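Long-range contacts in trichothecene 3-O-acetyltransferase TRI101 (Fusarium sporotrichioides, PDB 2ZBA), which transfers an acetyl group from acetyl-CoA to the 3-hydroxyl of trichothecenes during biosynthesis of mycotoxins such as T-2 toxin: residues 119-124 against 410-415; 141-146 against 162-167; 295-300 against 321-326; 301-306 against 315-320. One frame throughout, in Å; residues are numbered along the deposited sequence.

Contact 1 of 4, residues 119-124 against 410-415; sequences MFDENV and RPRFEP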
# COMPACT_ATOMS: atom_id res chain seq x y z
N MSE A 119 -13.44 -2.78 -12.65
CA MSE A 119 -13.39 -1.63 -13.56
C MSE A 119 -12.12 -0.79 -13.43
O MSE A 119 -12.00 0.28 -14.03
CB MSE A 119 -14.64 -0.77 -13.35
CG MSE A 119 -15.92 -1.51 -13.69
SE MSE A 119 -17.47 -0.32 -13.61
N PHE A 120 -11.18 -1.27 -12.62
CA PHE A 120 -9.90 -0.58 -12.47
C PHE A 120 -8.77 -1.52 -12.89
O PHE A 120 -7.84 -1.76 -12.12
CB PHE A 120 -9.69 -0.10 -11.03
CG PHE A 120 -10.55 1.06 -10.64
CD1 PHE A 120 -10.10 2.37 -10.81
CD2 PHE A 120 -11.81 0.85 -10.09
CE1 PHE A 120 -10.89 3.44 -10.45
CE2 PHE A 120 -12.61 1.92 -9.72
CZ PHE A 120 -12.16 3.21 -9.90
N ASP A 121 -8.89 -2.04 -14.11
CA ASP A 121 -7.83 -2.84 -14.74
C ASP A 121 -6.56 -2.00 -14.81
O ASP A 121 -6.59 -0.92 -15.38
CB ASP A 121 -8.27 -3.25 -16.14
CG ASP A 121 -7.42 -4.36 -16.73
OD1 ASP A 121 -6.24 -4.52 -16.34
OD2 ASP A 121 -7.94 -5.09 -17.60
N GLU A 122 -5.46 -2.47 -14.23
CA GLU A 122 -4.21 -1.69 -14.24
C GLU A 122 -3.71 -1.48 -15.68
O GLU A 122 -3.01 -0.53 -15.97
CB GLU A 122 -3.12 -2.38 -13.42
CG GLU A 122 -2.55 -3.64 -14.07
CD GLU A 122 -1.36 -4.23 -13.33
OE1 GLU A 122 -0.72 -3.52 -12.53
OE2 GLU A 122 -1.07 -5.42 -13.56
N ASN A 123 -4.09 -2.40 -16.56
CA ASN A 123 -3.69 -2.37 -17.94
C ASN A 123 -4.38 -1.21 -18.65
O ASN A 123 -3.81 -0.56 -19.54
CB ASN A 123 -4.01 -3.73 -18.57
CG ASN A 123 -3.23 -4.90 -17.90
OD1 ASN A 123 -3.83 -5.86 -17.41
ND2 ASN A 123 -1.91 -4.79 -17.87
N VAL A 124 -5.60 -0.92 -18.18
CA VAL A 124 -6.42 0.17 -18.73
C VAL A 124 -6.07 1.54 -18.09
O VAL A 124 -5.93 2.54 -18.80
CB VAL A 124 -7.96 -0.14 -18.57
CG1 VAL A 124 -8.82 1.05 -18.97
CG2 VAL A 124 -8.37 -1.37 -19.36
N ARG A 410 -7.43 1.22 -5.47
CA ARG A 410 -6.15 0.68 -5.93
C ARG A 410 -6.47 -0.23 -7.12
O ARG A 410 -7.24 -1.18 -6.94
CB ARG A 410 -5.50 -0.18 -4.84
CG ARG A 410 -4.03 -0.38 -5.08
CD ARG A 410 -3.62 -1.82 -5.11
NE ARG A 410 -2.19 -1.87 -5.46
CZ ARG A 410 -1.71 -1.86 -6.70
NH1 ARG A 410 -2.53 -1.81 -7.76
NH2 ARG A 410 -0.39 -1.88 -6.88
N PRO A 411 -5.89 0.06 -8.32
CA PRO A 411 -6.11 -0.79 -9.51
C PRO A 411 -5.89 -2.30 -9.32
O PRO A 411 -5.11 -2.72 -8.44
CB PRO A 411 -5.12 -0.24 -10.52
CG PRO A 411 -4.96 1.18 -10.14
CD PRO A 411 -5.02 1.20 -8.64
N ARG A 412 -6.59 -3.09 -10.12
CA ARG A 412 -6.53 -4.52 -10.06
C ARG A 412 -5.31 -5.03 -10.82
O ARG A 412 -4.99 -4.57 -11.92
CB ARG A 412 -7.81 -5.13 -10.65
CG ARG A 412 -7.89 -6.64 -10.56
CD ARG A 412 -9.23 -7.20 -11.00
NE ARG A 412 -9.72 -6.60 -12.25
CZ ARG A 412 -9.33 -6.96 -13.47
NH1 ARG A 412 -8.44 -7.92 -13.63
NH2 ARG A 412 -9.83 -6.34 -14.53
N PHE A 413 -4.62 -5.99 -10.23
CA PHE A 413 -3.57 -6.68 -10.94
C PHE A 413 -3.81 -8.17 -10.80
O PHE A 413 -4.91 -8.57 -10.47
CB PHE A 413 -2.17 -6.22 -10.50
CG PHE A 413 -1.90 -6.34 -9.02
CD1 PHE A 413 -1.12 -7.39 -8.53
CD2 PHE A 413 -2.38 -5.40 -8.12
CE1 PHE A 413 -0.83 -7.51 -7.18
CE2 PHE A 413 -2.10 -5.50 -6.74
CZ PHE A 413 -1.32 -6.56 -6.28
N GLU A 414 -2.80 -8.98 -11.10
CA GLU A 414 -2.93 -10.44 -11.05
C GLU A 414 -3.44 -10.88 -9.70
O GLU A 414 -3.06 -10.29 -8.70
CB GLU A 414 -1.59 -11.12 -11.33
CG GLU A 414 -1.16 -11.08 -12.78
CD GLU A 414 -0.28 -9.88 -13.11
OE1 GLU A 414 0.02 -9.06 -12.20
OE2 GLU A 414 0.12 -9.78 -14.29
N PRO A 415 -4.29 -11.93 -9.67
CA PRO A 415 -4.73 -12.56 -8.43
C PRO A 415 -3.53 -12.96 -7.60
O PRO A 415 -2.54 -13.42 -8.14
CB PRO A 415 -5.48 -13.79 -8.92
CG PRO A 415 -5.96 -13.43 -10.26
CD PRO A 415 -4.88 -12.59 -10.85
O HOH W 1 -6.01 -6.28 -14.07
O HOH W 2 1.17 -6.81 -12.28
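Phe-120 and Arg-412 meet through their backbones, Arg-412 N donating to Phe-120 O at 2.7 Å. Glu-122 N returns a longer bond to Arg-412 O (3.2 Å), which makes Asp-121 and Arg-412 a single isolated beta bridge. The close packing lies around Glu-122. Its chi1 of 72° places CG between the backbone N and the carbonyl carbon, and the extended chain brings OE2 to 3.3 Å from Phe-413 CB, while Glu-122 CB rests 4.1 Å from Pro-411 CB. The buried carboxylate also receives Thr-130 N and Gln-31 at OE1. Phe-413, whose side chain lies about 4 Å from the bound trichothecene, sets its CE2 over the centre of the Arg-410 guanidinium.

The other flank is looser and partly exposed. Asp-121 OD2 and Arg-412 NH2 form a long salt bridge of 3.8 Å, their planes turned 51° apart, and water 1 donates to both Asp-121 OD1 and Arg-412 O. Asp-121 OD1 also caps the helix start by accepting from Asn-123 N.

Glu-122 OE2 and Glu-414 OE1 are only 4.0 Å apart, but Lys-129 forms salt bridges with both carboxylates, which would offset their repulsion and probably favour the ionised forms.

Contact 2 of 4, residues 141-146 against 162-167; sequences DPKPVL and NGQHGA. With ZBA (12,13-Epoxytrichothec-9-ene-3,4,8,15-tetrol-4,15-diacetate-8-isovalerate), chain F.
Backbone bonding sets the register between Val-145 and Gln-164: Gln-164 N donates to Val-145 O at 3.0 Å, with an N-H...O angle of 163°. The same carbonyl oxygen takes a CA-H...O contact from Gly-163 CA at 3.3 Å, and Leu-146 CA makes the equivalent approach to Asn-162 O at 3.2 Å. Both contacts are made by the CA atoms of the antiparallel, non-hydrogen-bonded pair Leu-146 and Gly-163, where strand 146-153 begins beside the end of strand 156-164.

Side-chain packing adds to the join. Lys-143 crosses Gln-164 at a slant, CG to CG 3.7 Å; a bend at chi3 (-85°) then turns CE away from the extended line, and the ammonium group ends on Leu-26 O. Val-145 CG1 touches Ala-167 CB more loosely, at 4.3 Å. Leu-146 instead sets a methyl against a carbonyl oxygen, CD1 lying 3.4 Å from Asn-162 O.

Ligand contact belongs to His-165, which turns from the other segment toward the toxin. With CG anti to the backbone N (chi1 -155°), the ring presents its edge to the trichothecene: CE1 lies 2.9 Å from ZBA O16, the 3-hydroxyl oxygen, the position that TRI101 acetylates, and C26, which carries O16, is in the ring plane. Coenzyme A touches His-165 as well.

The segment after the strand thus delivers the first residue of the HXXXD signature of BAHD acyltransferases, whose histidine is generally regarded as the base acting on the acceptor hydroxyl, and the arrangement is that of the family's active site.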
# COMPACT_ATOMS: atom_id res chain seq x y z
N ASP A 141 16.43 -1.36 -18.72
CA ASP A 141 15.15 -0.69 -18.95
C ASP A 141 14.89 0.31 -17.83
O ASP A 141 15.16 0.01 -16.67
CB ASP A 141 14.02 -1.72 -19.00
CG ASP A 141 14.02 -2.52 -20.28
OD1 ASP A 141 14.40 -1.96 -21.33
OD2 ASP A 141 13.64 -3.70 -20.23
N PRO A 142 14.39 1.52 -18.18
CA PRO A 142 14.13 2.54 -17.16
C PRO A 142 13.16 2.08 -16.07
O PRO A 142 12.22 1.31 -16.33
CB PRO A 142 13.53 3.70 -17.97
CG PRO A 142 14.02 3.49 -19.36
CD PRO A 142 14.07 2.00 -19.53
N LYS A 143 13.44 2.53 -14.86
CA LYS A 143 12.62 2.25 -13.69
C LYS A 143 12.34 3.57 -12.97
O LYS A 143 12.96 3.87 -11.95
CB LYS A 143 13.36 1.26 -12.80
CG LYS A 143 12.56 0.63 -11.70
CD LYS A 143 13.45 -0.29 -10.84
CE LYS A 143 13.57 -1.69 -11.42
NZ LYS A 143 14.40 -2.56 -10.51
N PRO A 144 11.41 4.39 -13.51
CA PRO A 144 11.16 5.70 -12.92
C PRO A 144 10.64 5.59 -11.48
O PRO A 144 10.01 4.61 -11.12
CB PRO A 144 10.09 6.31 -13.83
CG PRO A 144 10.14 5.50 -15.10
CD PRO A 144 10.54 4.13 -14.67
N VAL A 145 10.95 6.60 -10.69
CA VAL A 145 10.53 6.71 -9.28
C VAL A 145 9.00 6.92 -9.21
O VAL A 145 8.30 6.31 -8.39
CB VAL A 145 11.33 7.86 -8.60
CG1 VAL A 145 10.72 8.30 -7.26
CG2 VAL A 145 12.78 7.46 -8.43
N LEU A 146 8.49 7.76 -10.12
CA LEU A 146 7.09 8.15 -10.11
C LEU A 146 6.59 8.28 -11.54
O LEU A 146 7.27 8.87 -12.39
CB LEU A 146 6.95 9.48 -9.34
CG LEU A 146 5.58 9.92 -8.78
CD1 LEU A 146 5.14 9.09 -7.57
CD2 LEU A 146 5.62 11.41 -8.40
N ASN A 162 1.81 6.02 -9.96
CA ASN A 162 2.70 4.86 -9.74
C ASN A 162 3.97 5.25 -9.01
O ASN A 162 4.59 6.25 -9.35
CB ASN A 162 3.12 4.22 -11.08
CG ASN A 162 2.14 3.20 -11.59
OD1 ASN A 162 0.93 3.46 -11.67
ND2 ASN A 162 2.65 2.02 -11.93
N GLY A 163 4.36 4.47 -8.00
CA GLY A 163 5.59 4.73 -7.25
C GLY A 163 6.41 3.45 -7.13
O GLY A 163 5.88 2.43 -6.72
N GLN A 164 7.69 3.50 -7.50
CA GLN A 164 8.61 2.36 -7.36
C GLN A 164 8.75 2.01 -5.88
O GLN A 164 9.12 2.85 -5.06
CB GLN A 164 9.97 2.70 -8.00
CG GLN A 164 10.70 1.50 -8.60
CD GLN A 164 10.90 0.39 -7.60
OE1 GLN A 164 10.41 -0.73 -7.79
NE2 GLN A 164 11.59 0.71 -6.49
N HIS A 165 8.44 0.77 -5.52
CA HIS A 165 8.30 0.44 -4.10
C HIS A 165 9.58 0.51 -3.23
O HIS A 165 9.49 0.69 -2.02
CB HIS A 165 7.56 -0.89 -3.90
CG HIS A 165 6.88 -0.98 -2.57
ND1 HIS A 165 5.72 -1.69 -2.37
CD2 HIS A 165 7.21 -0.45 -1.37
CE1 HIS A 165 5.35 -1.58 -1.10
NE2 HIS A 165 6.25 -0.84 -0.47
N GLY A 166 10.76 0.38 -3.83
CA GLY A 166 12.01 0.51 -3.05
C GLY A 166 12.30 1.96 -2.69
O GLY A 166 12.95 2.26 -1.69
N ALA A 167 11.78 2.84 -3.55
CA ALA A 167 11.87 4.28 -3.42
C ALA A 167 10.82 4.86 -2.48
O ALA A 167 11.03 5.90 -1.90
CB ALA A 167 11.77 4.96 -4.81
O18 ZBA F . 3.10 -10.35 -1.77
C44 ZBA F . 4.00 -9.85 -2.40
C45 ZBA F . 5.28 -10.51 -2.79
C46 ZBA F . 5.78 -10.18 -4.14
C48 ZBA F . 5.07 -10.51 -5.36
C47 ZBA F . 7.08 -9.51 -4.41
O17 ZBA F . 3.89 -8.59 -2.82
C31 ZBA F . 2.85 -7.70 -2.31
C30 ZBA F . 3.10 -7.37 -0.84
C32 ZBA F . 2.80 -6.55 -3.25
C39 ZBA F . 2.49 -6.92 -4.67
C33 ZBA F . 3.00 -5.32 -2.84
C34 ZBA F . 3.22 -4.95 -1.41
O10 ZBA F . 1.91 -4.62 -0.82
C29 ZBA F . 3.89 -6.06 -0.51
C38 ZBA F . 5.37 -6.21 -0.93
O12 ZBA F . 5.85 -7.53 -0.59
C40 ZBA F . 7.16 -7.68 -0.48
C41 ZBA F . 7.53 -9.11 -0.20
O13 ZBA F . 7.94 -6.84 -0.59
C28 ZBA F . 3.78 -5.65 1.04
C37 ZBA F . 4.54 -6.66 1.94
C35 ZBA F . 2.28 -5.52 1.38
C25 ZBA F . 1.86 -4.34 0.59
C36 ZBA F . 1.40 -6.52 1.92
O11 ZBA F . 1.87 -5.44 2.74
C27 ZBA F . 4.20 -4.12 1.28
C26 ZBA F . 2.89 -3.37 1.15
O16 ZBA F . 2.95 -2.21 0.37
O14 ZBA F . 4.81 -3.80 2.56

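Contact 3 of 4, residues 295-300 against 321-326; sequences TEFCRA and TYHDST. With COA (coenzyme A), chain E.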
# COMPACT_ATOMS: atom_id res chain seq x y z
N THR A 295 -1.57 -20.49 10.94
CA THR A 295 -1.95 -19.32 10.17
C THR A 295 -1.07 -18.17 10.64
O THR A 295 -0.93 -17.96 11.85
CB THR A 295 -3.48 -18.97 10.28
OG1 THR A 295 -3.74 -17.74 9.60
CG2 THR A 295 -3.97 -18.84 11.73
N GLU A 296 -0.45 -17.47 9.69
CA GLU A 296 0.31 -16.26 9.98
C GLU A 296 -0.40 -15.02 9.42
O GLU A 296 -0.78 -14.98 8.24
CB GLU A 296 1.74 -16.36 9.43
CG GLU A 296 2.67 -15.16 9.73
CD GLU A 296 4.15 -15.50 9.60
OE1 GLU A 296 4.80 -15.01 8.65
OE2 GLU A 296 4.68 -16.26 10.45
N PHE A 297 -0.58 -14.01 10.28
CA PHE A 297 -1.07 -12.70 9.86
C PHE A 297 0.15 -11.81 9.77
O PHE A 297 0.90 -11.69 10.74
CB PHE A 297 -2.08 -12.14 10.87
CG PHE A 297 -2.90 -10.97 10.36
CD1 PHE A 297 -2.46 -9.66 10.52
CD2 PHE A 297 -4.12 -11.18 9.73
CE1 PHE A 297 -3.22 -8.58 10.05
CE2 PHE A 297 -4.90 -10.11 9.27
CZ PHE A 297 -4.43 -8.81 9.42
N CYS A 298 0.39 -11.24 8.59
CA CYS A 298 1.40 -10.20 8.40
C CYS A 298 0.67 -8.88 8.14
O CYS A 298 -0.18 -8.80 7.24
CB CYS A 298 2.33 -10.52 7.21
SG CYS A 298 2.83 -12.24 7.07
N ARG A 299 0.99 -7.86 8.95
CA ARG A 299 0.33 -6.54 8.92
C ARG A 299 1.34 -5.42 8.73
O ARG A 299 2.20 -5.25 9.57
CB ARG A 299 -0.43 -6.31 10.24
CG ARG A 299 -1.39 -5.15 10.25
CD ARG A 299 -1.79 -4.84 11.70
NE ARG A 299 -2.96 -3.96 11.79
CZ ARG A 299 -3.45 -3.46 12.91
NH1 ARG A 299 -2.87 -3.73 14.09
NH2 ARG A 299 -4.51 -2.66 12.86
N ALA A 300 1.22 -4.65 7.65
CA ALA A 300 2.10 -3.51 7.41
C ALA A 300 1.97 -2.39 8.48
O ALA A 300 0.87 -2.08 8.99
CB ALA A 300 1.90 -2.91 5.99
N THR A 321 4.12 -6.45 11.32
CA THR A 321 4.04 -7.26 12.52
C THR A 321 3.52 -8.64 12.10
O THR A 321 2.73 -8.77 11.14
CB THR A 321 3.19 -6.59 13.64
OG1 THR A 321 1.82 -6.45 13.22
CG2 THR A 321 3.75 -5.20 14.01
N TYR A 322 3.97 -9.66 12.81
CA TYR A 322 3.65 -11.05 12.47
C TYR A 322 2.95 -11.74 13.62
O TYR A 322 3.27 -11.54 14.79
CB TYR A 322 4.92 -11.78 12.08
CG TYR A 322 5.66 -11.08 10.97
CD1 TYR A 322 5.26 -11.21 9.64
CD2 TYR A 322 6.75 -10.24 11.25
CE1 TYR A 322 5.93 -10.52 8.60
CE2 TYR A 322 7.43 -9.56 10.22
CZ TYR A 322 7.02 -9.72 8.91
OH TYR A 322 7.70 -9.05 7.91
N HIS A 323 1.96 -12.56 13.27
CA HIS A 323 1.08 -13.15 14.25
C HIS A 323 0.82 -14.58 13.84
O HIS A 323 0.20 -14.83 12.82
CB HIS A 323 -0.22 -12.32 14.35
CG HIS A 323 0.01 -10.86 14.58
ND1 HIS A 323 0.16 -9.96 13.55
CD2 HIS A 323 0.20 -10.16 15.73
CE1 HIS A 323 0.42 -8.76 14.05
NE2 HIS A 323 0.44 -8.86 15.37
N ASP A 324 1.33 -15.53 14.63
CA ASP A 324 1.14 -16.94 14.34
C ASP A 324 0.15 -17.55 15.30
O ASP A 324 0.17 -17.26 16.50
CB ASP A 324 2.46 -17.70 14.43
CG ASP A 324 3.47 -17.21 13.45
OD1 ASP A 324 3.24 -17.34 12.23
OD2 ASP A 324 4.52 -16.72 13.89
N SER A 325 -0.72 -18.40 14.76
CA SER A 325 -1.75 -19.07 15.54
C SER A 325 -2.15 -20.31 14.72
O SER A 325 -1.34 -20.83 13.94
CB SER A 325 -2.93 -18.12 15.75
OG SER A 325 -3.92 -18.66 16.60
N THR A 326 -3.38 -20.78 14.90
CA THR A 326 -3.91 -21.86 14.07
C THR A 326 -5.27 -21.43 13.56
O THR A 326 -5.97 -20.68 14.23
CB THR A 326 -4.06 -23.22 14.83
OG1 THR A 326 -4.93 -23.05 15.96
CG2 THR A 326 -2.70 -23.75 15.31
N1A COA E . -6.98 4.95 24.22
C2A COA E . -8.07 4.68 23.41
N3A COA E . -7.94 4.78 22.03
C4A COA E . -6.75 5.13 21.47
C5A COA E . -5.65 5.41 22.27
C6A COA E . -5.77 5.32 23.67
N6A COA E . -4.76 5.68 24.46
N7A COA E . -4.61 5.74 21.46
C8A COA E . -5.03 5.67 20.18
N9A COA E . -6.35 5.30 20.16
C1B COA E . -7.17 5.00 18.96
C2B COA E . -7.54 6.26 18.20
O2B COA E . -8.72 6.85 18.71
C3B COA E . -7.67 5.73 16.78
O3B COA E . -8.82 4.93 16.76
P3B COA E . -9.99 4.97 15.64
O7A COA E . -9.31 5.00 14.28
O8A COA E . -10.81 6.21 15.78
O9A COA E . -10.75 3.70 15.86
C4B COA E . -6.55 4.72 16.72
O4B COA E . -6.47 4.18 18.03
C5B COA E . -5.18 5.26 16.33
O5B COA E . -4.27 4.19 16.55
P1A COA E . -3.03 3.93 15.56
O1A COA E . -2.14 5.13 15.48
O2A COA E . -2.29 2.65 15.88
O3A COA E . -3.65 3.83 14.06
P2A COA E . -4.52 2.62 13.44
O4A COA E . -5.70 3.25 12.73
O5A COA E . -4.91 1.53 14.42
O6A COA E . -3.57 1.92 12.36
CBP COA E . -1.66 0.64 11.65
CCP COA E . -2.70 0.87 12.74
CDP COA E . -2.35 -0.17 10.55
CEP COA E . -0.48 -0.14 12.25
CAP COA E . -1.22 2.00 11.11
OAP COA E . -0.61 2.77 12.14
C9P COA E . -0.28 1.95 9.92
O9P COA E . 1.09 1.80 10.15
N8P COA E . -0.77 2.12 8.69
C7P COA E . 0.09 2.07 7.52
C6P COA E . 0.36 0.64 7.04
C5P COA E . 1.25 0.67 5.81
O5P COA E . 2.47 0.95 5.89
N4P COA E . 0.67 0.39 4.64
C3P COA E . 1.18 1.03 3.43
C2P COA E . 1.69 0.02 2.41
S1P COA E . 3.05 0.62 1.35
O HOH W 3 -0.16 -4.96 14.62
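Phe-297 and His-323 form one hydrogen-bonded pair of an antiparallel strand pair at the border of a mixed sheet, in which strand 318-326 is outermost and 294-302 its neighbour. Phe-297 N donates to His-323 O at 2.8 Å. Their side chains lie side by side and point the same way, CB to CB 3.9 Å, and His-323 ND1 adds a weak bond to Phe-297 O. Helices 269-285 and 335-344 pack on this face, with Trp-278 meeting the Phe-297 ring.

The opposite face carries Glu-296, Cys-298, Tyr-322 and Asp-324. Cys-298 SG approaches the edge of the Tyr-322 ring, 3.7 Å from CD1 and 85° off the ring normal, a sulfur-aromatic contact. The Tyr-322 hydroxyl reaches Leu-373 O, and His-219 stacks on its ring. Glu-296 and Asp-324 also run alongside one another, their carboxylates turned 52° apart. Glu-296 OE2 and Asp-324 OD1 are separated by 2.5 Å, so one acid probably holds a proton. The Glu-296 side chain lies about 6 Å from a calcium ion.

Arg-299 is extended from CG to NE, and coenzyme A CCP lies over one face of its guanidinium, 4.0 Å from NH2; Asp-270 and Asp-271 form salt bridges with that nitrogen. Across the strands, water 3 accepts from Arg-299 NH1 at 3.0 Å in the guanidinium plane and sits 2.8 Å from Thr-321 OG1.

Contact 4 of 4, residues 301-306 against 315-320; sequences VDMRGP and GLLQNM. With COA (coenzyme A), chain E.
Leu-317 pushes its side chain between Met-303 and Arg-304. Its CG stands anti to the backbone N (chi1 -175°), and the two methyls divide the work: CD1 presses against Met-303 CB at 3.5 Å, tighter than a usual carbon contact, while CD2 reaches Arg-304 CG. Its CB lies over one face of the Arg-304 guanidinium, 3.7 Å from NH1. Leu-317 O accepts from Met-303 N at 2.9 Å, the donor standing above the carbonyl plane.

Arg-304 is extended from CG to NE and uses its guanidinium edge for polar bonds. NH2 donates to Gly-315 O at 2.9 Å, in a bond bent to 133°, and also to Tyr-313 O. NH1 forms a salt bridge with Asp-302 OD1 (3.2 Å) and another with Asp-169. Asp-302 OD1 is gripped twice, since Arg-304 N, which Asp-302 caps before the turn into the helix, arrives at the opposite face of the carboxylate from NH1.

Val-301 extends the strand pairing, exchanging backbone bonds with Asn-319. Its CG1, held between the backbone N and the carbonyl carbon (chi1 44°), lies 3.2 Å from Asn-319 O.

Coenzyme A passes beside these strands: Asp-302 N donates to COA O9P at 2.6 Å, and Gln-318 borders the thiol, its CD 3.8 Å from COA S1P. Asp-169 ends the HXXXD sequence, and its salt bridge with an arginine outside the motif is a structural hallmark of the BAHD active site.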
# COMPACT_ATOMS: atom_id res chain seq x y z
N VAL A 301 3.11 -1.79 8.79
CA VAL A 301 3.17 -0.74 9.80
C VAL A 301 4.07 0.37 9.27
O VAL A 301 5.22 0.13 8.92
CB VAL A 301 3.60 -1.27 11.25
CG1 VAL A 301 4.76 -2.25 11.19
CG2 VAL A 301 3.92 -0.11 12.20
N ASP A 302 3.52 1.57 9.19
CA ASP A 302 4.32 2.76 8.99
C ASP A 302 5.31 2.96 10.15
O ASP A 302 4.91 3.14 11.30
CB ASP A 302 3.37 3.97 8.88
CG ASP A 302 4.10 5.27 8.71
OD1 ASP A 302 5.30 5.26 8.40
OD2 ASP A 302 3.45 6.33 8.90
N MSE A 303 6.61 2.97 9.83
CA MSE A 303 7.66 3.13 10.84
C MSE A 303 8.07 4.58 11.13
O MSE A 303 8.96 4.81 11.92
CB MSE A 303 8.91 2.31 10.50
CG MSE A 303 8.75 0.82 10.77
SE MSE A 303 8.15 0.53 12.58
CE MSE A 303 9.77 1.30 13.54
N ARG A 304 7.42 5.55 10.48
CA ARG A 304 7.80 6.96 10.64
C ARG A 304 7.64 7.47 12.08
O ARG A 304 8.58 7.99 12.65
CB ARG A 304 7.03 7.86 9.66
CG ARG A 304 7.56 7.86 8.24
CD ARG A 304 6.44 8.23 7.27
NE ARG A 304 6.91 8.19 5.90
CZ ARG A 304 7.08 7.08 5.18
NH1 ARG A 304 6.78 5.90 5.69
NH2 ARG A 304 7.54 7.17 3.95
N GLY A 305 6.46 7.29 12.66
CA GLY A 305 6.18 7.63 14.07
C GLY A 305 7.14 7.03 15.10
O GLY A 305 7.87 7.76 15.76
N PRO A 306 7.15 5.69 15.22
CA PRO A 306 8.09 4.99 16.09
C PRO A 306 9.57 5.35 15.87
O PRO A 306 10.33 5.43 16.84
CB PRO A 306 7.82 3.51 15.79
CG PRO A 306 6.41 3.48 15.30
CD PRO A 306 6.24 4.74 14.53
N GLY A 315 10.20 8.36 1.66
CA GLY A 315 10.93 7.15 1.35
C GLY A 315 10.19 5.89 1.68
O GLY A 315 8.95 5.87 1.71
N LEU A 316 10.94 4.81 1.86
CA LEU A 316 10.36 3.55 2.31
C LEU A 316 10.79 3.32 3.76
O LEU A 316 11.97 3.09 4.04
CB LEU A 316 10.77 2.36 1.43
CG LEU A 316 10.11 1.10 2.04
CD1 LEU A 316 9.21 0.34 1.13
CD2 LEU A 316 11.12 0.18 2.75
N LEU A 317 9.80 3.40 4.65
CA LEU A 317 10.02 3.30 6.06
C LEU A 317 8.83 2.55 6.64
O LEU A 317 7.90 3.12 7.21
CB LEU A 317 10.19 4.70 6.68
CG LEU A 317 10.54 4.73 8.16
CD1 LEU A 317 11.52 3.58 8.57
CD2 LEU A 317 11.09 6.08 8.53
N GLN A 318 8.88 1.24 6.47
CA GLN A 318 7.76 0.36 6.73
C GLN A 318 8.35 -0.90 7.34
O GLN A 318 9.52 -1.21 7.11
CB GLN A 318 7.10 0.04 5.39
CG GLN A 318 5.84 -0.79 5.44
CD GLN A 318 5.23 -0.98 4.05
OE1 GLN A 318 4.23 -0.34 3.72
NE2 GLN A 318 5.86 -1.83 3.23
N ASN A 319 7.55 -1.59 8.14
CA ASN A 319 7.84 -2.95 8.55
C ASN A 319 6.50 -3.67 8.62
O ASN A 319 5.48 -3.11 8.19
CB ASN A 319 8.56 -2.96 9.91
CG ASN A 319 9.41 -4.20 10.13
OD1 ASN A 319 9.22 -5.23 9.49
ND2 ASN A 319 10.37 -4.09 11.04
N MSE A 320 6.48 -4.88 9.16
CA MSE A 320 5.26 -5.61 9.37
C MSE A 320 5.29 -6.15 10.78
O MSE A 320 6.35 -6.29 11.40
CB MSE A 320 5.11 -6.74 8.34
CG MSE A 320 5.01 -6.27 6.85
SE MSE A 320 4.36 -7.68 5.68
CE MSE A 320 2.51 -7.07 5.41
N1A COA E . -6.98 4.95 24.22
C2A COA E . -8.07 4.68 23.41
N3A COA E . -7.94 4.78 22.03
C4A COA E . -6.75 5.13 21.47
C5A COA E . -5.65 5.41 22.27
C6A COA E . -5.77 5.32 23.67
N6A COA E . -4.76 5.68 24.46
N7A COA E . -4.61 5.74 21.46
C8A COA E . -5.03 5.67 20.18
N9A COA E . -6.35 5.30 20.16
C1B COA E . -7.17 5.00 18.96
C2B COA E . -7.54 6.26 18.20
O2B COA E . -8.72 6.85 18.71
C3B COA E . -7.67 5.73 16.78
O3B COA E . -8.82 4.93 16.76
P3B COA E . -9.99 4.97 15.64
O7A COA E . -9.31 5.00 14.28
O8A COA E . -10.81 6.21 15.78
O9A COA E . -10.75 3.70 15.86
C4B COA E . -6.55 4.72 16.72
O4B COA E . -6.47 4.18 18.03
C5B COA E . -5.18 5.26 16.33
O5B COA E . -4.27 4.19 16.55
P1A COA E . -3.03 3.93 15.56
O1A COA E . -2.14 5.13 15.48
O2A COA E . -2.29 2.65 15.88
O3A COA E . -3.65 3.83 14.06
P2A COA E . -4.52 2.62 13.44
O4A COA E . -5.70 3.25 12.73
O5A COA E . -4.91 1.53 14.42
O6A COA E . -3.57 1.92 12.36
CBP COA E . -1.66 0.64 11.65
CCP COA E . -2.70 0.87 12.74
CDP COA E . -2.35 -0.17 10.55
CEP COA E . -0.48 -0.14 12.25
CAP COA E . -1.22 2.00 11.11
OAP COA E . -0.61 2.77 12.14
C9P COA E . -0.28 1.95 9.92
O9P COA E . 1.09 1.80 10.15
N8P COA E . -0.77 2.12 8.69
C7P COA E . 0.09 2.07 7.52
C6P COA E . 0.36 0.64 7.04
C5P COA E . 1.25 0.67 5.81
O5P COA E . 2.47 0.95 5.89
N4P COA E . 0.67 0.39 4.64
C3P COA E . 1.18 1.03 3.43
C2P COA E . 1.69 0.02 2.41
S1P COA E . 3.05 0.62 1.35

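From the N terminus, contact 1 opens first, at 119-124, and closes last, at 410-415, so its long loop encloses the other three. It joins the segment entering helix 122-125 to the loop after strand 407-409. Contact 2 joins the open end of the beta hairpin formed by strands 146-153 and 156-164, completed before contact 3 opens. Contact 3 pairs strands 294-302 and 318-326, and contact 4, nested inside it, continues the same pairing toward the connection between them; both touch coenzyme A. Contacts 2 and 4 meet where His-165 O packs on Leu-316 CD1, so that the loops at the ends of the two large sheets meet beside the active site. No loops cross.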